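Local coordinates for protein bacterioferritin (Mycobacterium smegmatis str. MC2 155, PDB 3BKN) that probably stores iron, oxidising ferrous ions at a di-nuclear centre and laying down the ferric mineral inside a hollow, haem-containing shell of 24 subunits, at residues A[17-22]-A[69-74]; A[103-108]-A[119-124]. All coordinates share one frame; numbering follows the deposited sequence.

Both contacts belong to the four-helix bundle of the ferritin fold, and their centres lie 18 Å apart. Contact 1 lays segment 69-74, part of the loop that crosses over from helix 38-64 to helix 83-110, against helix 5-34 beside the haem, whereas contact 2 pairs helix 83-110 with helix 114-144. Helix 5-34 faces both ways: Leu19 turns to loop and haem, while Glu18 turns into the bundle and binds a zinc ion of the di-nuclear site. There the two contacts touch, Glu18 OE2 lying 3.7 Å from Ile123 CG2. Contact 2 flanks the metal centre without supplying a ligand from its own segments; the side chain of Leu120 is about 9 Å from a zinc ion.

Contact 1. Residues A[17-22]-A[69-74]; sequences SELTAI and PNYQRL. With ZN (zinc ion), chain M; HEM (protoporphyrin IX containing Fe), chain T.
Leu19 and Leu74 form the close part of this contact, where the loop crossing over from helix 38-64 to helix 83-110 lies on helix 5-34. Leu74 sends its CD2 methyl onto the helix backbone, 3.5 Å from Leu19 O, and the same methyl reaches Thr20 CA. Thr20 OG1 is hydrogen-bonded to Thr16 O and to Phe75 N. Leu19, its CG anti to the carbonyl carbon (chi1 -63°), spreads its branches: CD1 meets the loop backbone, 3.6 Å from Asn70 O, while CD2 lies 3.5 Å from the haem methyl CMC. A branched aliphatic residue suits a place between loop and cofactor. CD2 approaches the Tyr71 ring obliquely, 4.3 Å from CE2, and the ring turns its edge to haem CAC. The phenol OH is hydrogen-bonded to Thr59.

Toward solvent the contact thins. Asn70 and exposed Arg73 cover little of the helix; Asn70 OD1 instead accepts from Gln72 N (2.9 Å), an Asx turn, and from Arg73 N, a wider Asx motif.

Segment 17-22 joins two sites: Glu18 OE1 binds a zinc ion at 2.0 Å with Glu51, His54 and Glu127, while Leu19 and Ile22 line the haem pocket, Ile22 CG2 lying 3.5 Å from haem CBB. Ile22 also packs on Met52 of helix 38-64 and Ala21 on Ile93 of helix 83-110, while Leu74 and Tyr71 pack on a second subunit.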
# COMPACT_ATOMS: atom_id res chain seq x y z
N SER A 17 -47.84 21.70 13.68
CA SER A 17 -48.00 20.86 12.46
C SER A 17 -46.86 19.85 12.27
O SER A 17 -47.14 18.67 11.99
CB SER A 17 -48.14 21.68 11.18
OG SER A 17 -49.49 21.84 10.83
N GLU A 18 -45.60 20.28 12.43
CA GLU A 18 -44.51 19.32 12.36
C GLU A 18 -44.59 18.25 13.46
O GLU A 18 -44.30 17.06 13.21
CB GLU A 18 -43.12 19.94 12.40
CG GLU A 18 -42.93 21.13 11.62
CD GLU A 18 -42.89 20.90 10.13
OE1 GLU A 18 -42.71 19.76 9.67
OE2 GLU A 18 -43.00 21.91 9.41
N LEU A 19 -44.93 18.63 14.68
CA LEU A 19 -44.89 17.63 15.70
C LEU A 19 -45.96 16.62 15.41
O LEU A 19 -45.79 15.45 15.77
CB LEU A 19 -45.09 18.18 17.09
CG LEU A 19 -44.01 19.14 17.47
CD1 LEU A 19 -44.50 19.90 18.66
CD2 LEU A 19 -42.74 18.42 17.76
N THR A 20 -47.04 17.06 14.77
CA THR A 20 -48.14 16.17 14.44
C THR A 20 -47.75 15.31 13.28
O THR A 20 -48.01 14.11 13.31
CB THR A 20 -49.40 16.92 14.02
OG1 THR A 20 -49.80 17.82 15.06
CG2 THR A 20 -50.49 15.93 13.78
N ALA A 21 -47.12 15.90 12.27
CA ALA A 21 -46.59 15.11 11.15
C ALA A 21 -45.56 14.05 11.62
O ALA A 21 -45.59 12.93 11.15
CB ALA A 21 -46.05 15.97 10.03
N ILE A 22 -44.69 14.36 12.57
CA ILE A 22 -43.73 13.34 13.01
C ILE A 22 -44.49 12.08 13.45
O ILE A 22 -44.17 10.98 13.00
CB ILE A 22 -42.90 13.80 14.20
CG1 ILE A 22 -41.98 14.91 13.79
CG2 ILE A 22 -42.11 12.62 14.85
CD1 ILE A 22 -41.56 15.71 14.98
N PRO A 69 -41.18 27.70 22.46
CA PRO A 69 -41.63 26.65 21.59
C PRO A 69 -42.68 25.79 22.30
O PRO A 69 -42.47 25.33 23.46
CB PRO A 69 -40.37 25.85 21.33
CG PRO A 69 -39.29 26.57 21.94
CD PRO A 69 -39.78 27.56 22.85
N ASN A 70 -43.80 25.58 21.62
CA ASN A 70 -44.89 24.77 22.18
C ASN A 70 -44.70 23.29 21.83
O ASN A 70 -45.00 22.85 20.72
CB ASN A 70 -46.28 25.29 21.76
CG ASN A 70 -47.45 24.69 22.62
OD1 ASN A 70 -47.49 23.49 22.92
ND2 ASN A 70 -48.40 25.54 22.98
N TYR A 71 -44.23 22.52 22.80
CA TYR A 71 -44.06 21.09 22.63
C TYR A 71 -45.21 20.31 23.23
O TYR A 71 -45.15 19.08 23.27
CB TYR A 71 -42.72 20.61 23.22
CG TYR A 71 -41.60 20.69 22.21
CD1 TYR A 71 -41.16 21.90 21.71
CD2 TYR A 71 -41.00 19.55 21.74
CE1 TYR A 71 -40.16 21.97 20.78
CE2 TYR A 71 -39.99 19.61 20.81
CZ TYR A 71 -39.58 20.82 20.33
OH TYR A 71 -38.58 20.85 19.39
N GLN A 72 -46.26 21.00 23.68
CA GLN A 72 -47.32 20.30 24.38
C GLN A 72 -48.45 19.89 23.45
O GLN A 72 -49.07 18.83 23.64
CB GLN A 72 -47.89 21.08 25.57
CG GLN A 72 -48.95 20.30 26.40
CD GLN A 72 -48.37 19.13 27.25
OE1 GLN A 72 -47.59 19.34 28.18
NE2 GLN A 72 -48.78 17.91 26.93
N ARG A 73 -48.71 20.73 22.44
CA ARG A 73 -49.95 20.66 21.67
C ARG A 73 -49.71 19.80 20.46
O ARG A 73 -48.67 19.91 19.85
CB ARG A 73 -50.31 22.09 21.29
CG ARG A 73 -51.50 22.30 20.43
CD ARG A 73 -51.67 23.79 20.16
NE ARG A 73 -52.97 24.01 19.54
CZ ARG A 73 -53.49 25.21 19.32
NH1 ARG A 73 -52.80 26.30 19.67
NH2 ARG A 73 -54.69 25.32 18.76
N LEU A 74 -50.65 18.90 20.17
CA LEU A 74 -50.71 18.13 18.88
C LEU A 74 -52.05 18.36 18.18
O LEU A 74 -53.06 18.57 18.85
CB LEU A 74 -50.60 16.63 19.11
CG LEU A 74 -49.25 15.95 19.37
CD1 LEU A 74 -49.51 14.49 19.69
CD2 LEU A 74 -48.26 16.09 18.19
ZN ZN M . -42.47 19.63 7.74
CHA HEM T . -34.16 10.65 15.44
CHB HEM T . -38.24 8.33 16.75
CHC HEM T . -40.16 12.57 18.01
CHD HEM T . -36.18 14.95 16.56
C1A HEM T . -35.10 9.57 15.74
C2A HEM T . -34.76 8.17 15.53
C3A HEM T . -35.98 7.49 15.92
C4A HEM T . -36.87 8.58 16.30
CMA HEM T . -36.28 6.02 15.93
CAA HEM T . -33.47 7.58 15.04
CBA HEM T . -32.33 8.33 15.72
CGA HEM T . -31.36 7.42 16.43
O1A HEM T . -31.67 6.95 17.54
O2A HEM T . -30.26 7.19 15.89
C1B HEM T . -39.19 9.31 17.21
C2B HEM T . -40.51 8.93 17.71
C3B HEM T . -41.00 10.24 18.07
C4B HEM T . -40.01 11.15 17.77
CMB HEM T . -41.14 7.57 17.83
CAB HEM T . -42.33 10.54 18.63
CBB HEM T . -43.17 11.31 17.97
C1C HEM T . -39.24 13.66 17.75
C2C HEM T . -39.57 15.05 18.07
C3C HEM T . -38.39 15.75 17.64
C4C HEM T . -37.49 14.70 17.14
CMC HEM T . -40.79 15.68 18.66
CAC HEM T . -38.23 17.22 17.74
CBC HEM T . -37.25 17.79 17.11
C1D HEM T . -35.25 13.94 16.07
C2D HEM T . -33.93 14.30 15.57
C3D HEM T . -33.38 12.99 15.26
C4D HEM T . -34.37 12.10 15.59
CMD HEM T . -33.34 15.67 15.43
CAD HEM T . -32.04 12.67 14.69
CBD HEM T . -31.81 13.59 13.50
CGD HEM T . -31.77 12.84 12.20
O1D HEM T . -32.58 13.16 11.31
O2D HEM T . -30.92 11.95 12.05
NA HEM T . -36.34 9.81 16.19
NB HEM T . -38.92 10.62 17.26
NC HEM T . -38.03 13.46 17.22
ND HEM T . -35.50 12.63 16.09
FE HEM T . -37.20 11.63 16.66

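Contact 2. Residues A[103-108]-A[119-124]; sequences PGIVLC and LLEQIL
Ile105 and Leu120 mark the closest backbone approach of two antiparallel helices, their CA atoms 6.5 Å apart. The segments 103-108 and 119-124 run at 165° to each other, with axes 9.7 Å apart at the nearest point, and belong to the helix hairpin that forms half of the ferritin four-helix bundle. Helix 83-110 is kinked at Pro103, whose ring nitrogen has no hydrogen to give to the turn before.

Ile105 contributes the largest share of the interface, touching Leu120, Glu121 and Leu124. With CG1 anti to the carbonyl carbon (chi1 -76°), it directs the longer branch across the gap, where CG1 lies alongside Leu120 CB at 4.0 Å, the two side chains pointing oppositely as they pass. Its tip, CD1, meets Leu124 CD2 at 3.6 Å, one turn further along the partner helix. The CG2 branch takes another course and touches Glu121, lying 3.9 Å from its CG. A beta-branched residue suits this place because its two arms reach different neighbours at once.

Glu121 shows how a buried acid can be accommodated: its aliphatic stem packs on Ile105, while OE2 forms salt bridges with Arg109 of its own chain and Arg109 of a third subunit, which probably stabilise its negative charge. Leu10 of helix 5-34 packs on both Cys108 and Leu120, placing that end of the contact inside the bundle. Compact and weakly polar, the Cys108 thiol suits such surroundings, with its SG 3.9 Å from Leu120 CD1.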
# COMPACT_ATOMS: atom_id res chain seq x y z
N PRO A 103 -49.70 32.30 3.00
CA PRO A 103 -49.77 33.67 3.57
C PRO A 103 -48.73 33.94 4.69
O PRO A 103 -48.29 35.07 4.87
CB PRO A 103 -51.21 33.77 4.10
CG PRO A 103 -51.72 32.35 4.26
CD PRO A 103 -50.82 31.43 3.45
N GLY A 104 -48.30 32.90 5.41
CA GLY A 104 -47.26 33.03 6.44
C GLY A 104 -45.99 33.71 5.98
O GLY A 104 -45.49 34.64 6.62
N ILE A 105 -45.48 33.26 4.85
CA ILE A 105 -44.25 33.79 4.30
C ILE A 105 -44.42 35.27 3.98
O ILE A 105 -43.58 36.11 4.35
CB ILE A 105 -43.84 32.98 3.07
CG1 ILE A 105 -43.25 31.66 3.55
CG2 ILE A 105 -42.83 33.71 2.29
CD1 ILE A 105 -43.56 30.53 2.73
N VAL A 106 -45.54 35.59 3.31
CA VAL A 106 -45.85 37.00 3.02
C VAL A 106 -45.94 37.80 4.31
O VAL A 106 -45.45 38.92 4.36
CB VAL A 106 -47.11 37.21 2.15
CG1 VAL A 106 -47.38 38.71 1.95
CG2 VAL A 106 -46.94 36.54 0.81
N LEU A 107 -46.51 37.22 5.36
CA LEU A 107 -46.60 37.93 6.64
C LEU A 107 -45.24 38.22 7.28
O LEU A 107 -45.00 39.35 7.74
CB LEU A 107 -47.51 37.20 7.62
CG LEU A 107 -47.75 37.85 8.97
CD1 LEU A 107 -49.24 37.89 9.24
CD2 LEU A 107 -47.01 37.04 10.06
N CYS A 108 -44.36 37.22 7.33
CA CYS A 108 -43.00 37.44 7.80
C CYS A 108 -42.27 38.57 7.09
O CYS A 108 -41.59 39.35 7.71
CB CYS A 108 -42.19 36.18 7.64
SG CYS A 108 -42.63 34.89 8.76
N LEU A 119 -36.65 30.70 6.32
CA LEU A 119 -36.78 29.43 6.99
C LEU A 119 -38.10 28.75 6.56
O LEU A 119 -38.12 27.59 6.17
CB LEU A 119 -36.74 29.62 8.50
CG LEU A 119 -37.09 28.35 9.28
CD1 LEU A 119 -36.16 27.24 8.76
CD2 LEU A 119 -36.90 28.54 10.75
N LEU A 120 -39.19 29.49 6.55
CA LEU A 120 -40.44 28.91 6.15
C LEU A 120 -40.53 28.61 4.64
O LEU A 120 -41.20 27.68 4.21
CB LEU A 120 -41.58 29.77 6.65
CG LEU A 120 -41.69 29.87 8.18
CD1 LEU A 120 -42.64 30.98 8.48
CD2 LEU A 120 -42.20 28.59 8.80
N GLU A 121 -39.83 29.39 3.84
CA GLU A 121 -39.77 29.13 2.41
C GLU A 121 -39.11 27.78 2.16
O GLU A 121 -39.56 27.02 1.32
CB GLU A 121 -38.99 30.23 1.74
CG GLU A 121 -39.78 31.48 1.49
CD GLU A 121 -38.88 32.62 1.12
OE1 GLU A 121 -37.71 32.33 0.73
OE2 GLU A 121 -39.30 33.80 1.23
N GLN A 122 -38.03 27.48 2.90
CA GLN A 122 -37.38 26.15 2.83
C GLN A 122 -38.32 25.02 3.25
O GLN A 122 -38.43 24.01 2.55
CB GLN A 122 -36.05 26.12 3.60
CG GLN A 122 -34.80 26.07 2.64
CD GLN A 122 -33.77 27.18 2.96
OE1 GLN A 122 -33.08 27.14 3.99
NE2 GLN A 122 -33.68 28.17 2.08
N ILE A 123 -39.04 25.21 4.35
CA ILE A 123 -39.97 24.21 4.76
C ILE A 123 -41.05 24.00 3.69
O ILE A 123 -41.33 22.85 3.30
CB ILE A 123 -40.48 24.49 6.19
CG1 ILE A 123 -39.41 24.03 7.19
CG2 ILE A 123 -41.79 23.78 6.47
CD1 ILE A 123 -39.50 24.71 8.45
N LEU A 124 -41.62 25.09 3.19
CA LEU A 124 -42.65 25.02 2.16
C LEU A 124 -42.20 24.19 0.97
O LEU A 124 -42.91 23.29 0.52
CB LEU A 124 -43.11 26.42 1.70
CG LEU A 124 -44.26 26.54 0.69
CD1 LEU A 124 -45.49 25.71 1.05
CD2 LEU A 124 -44.65 27.97 0.48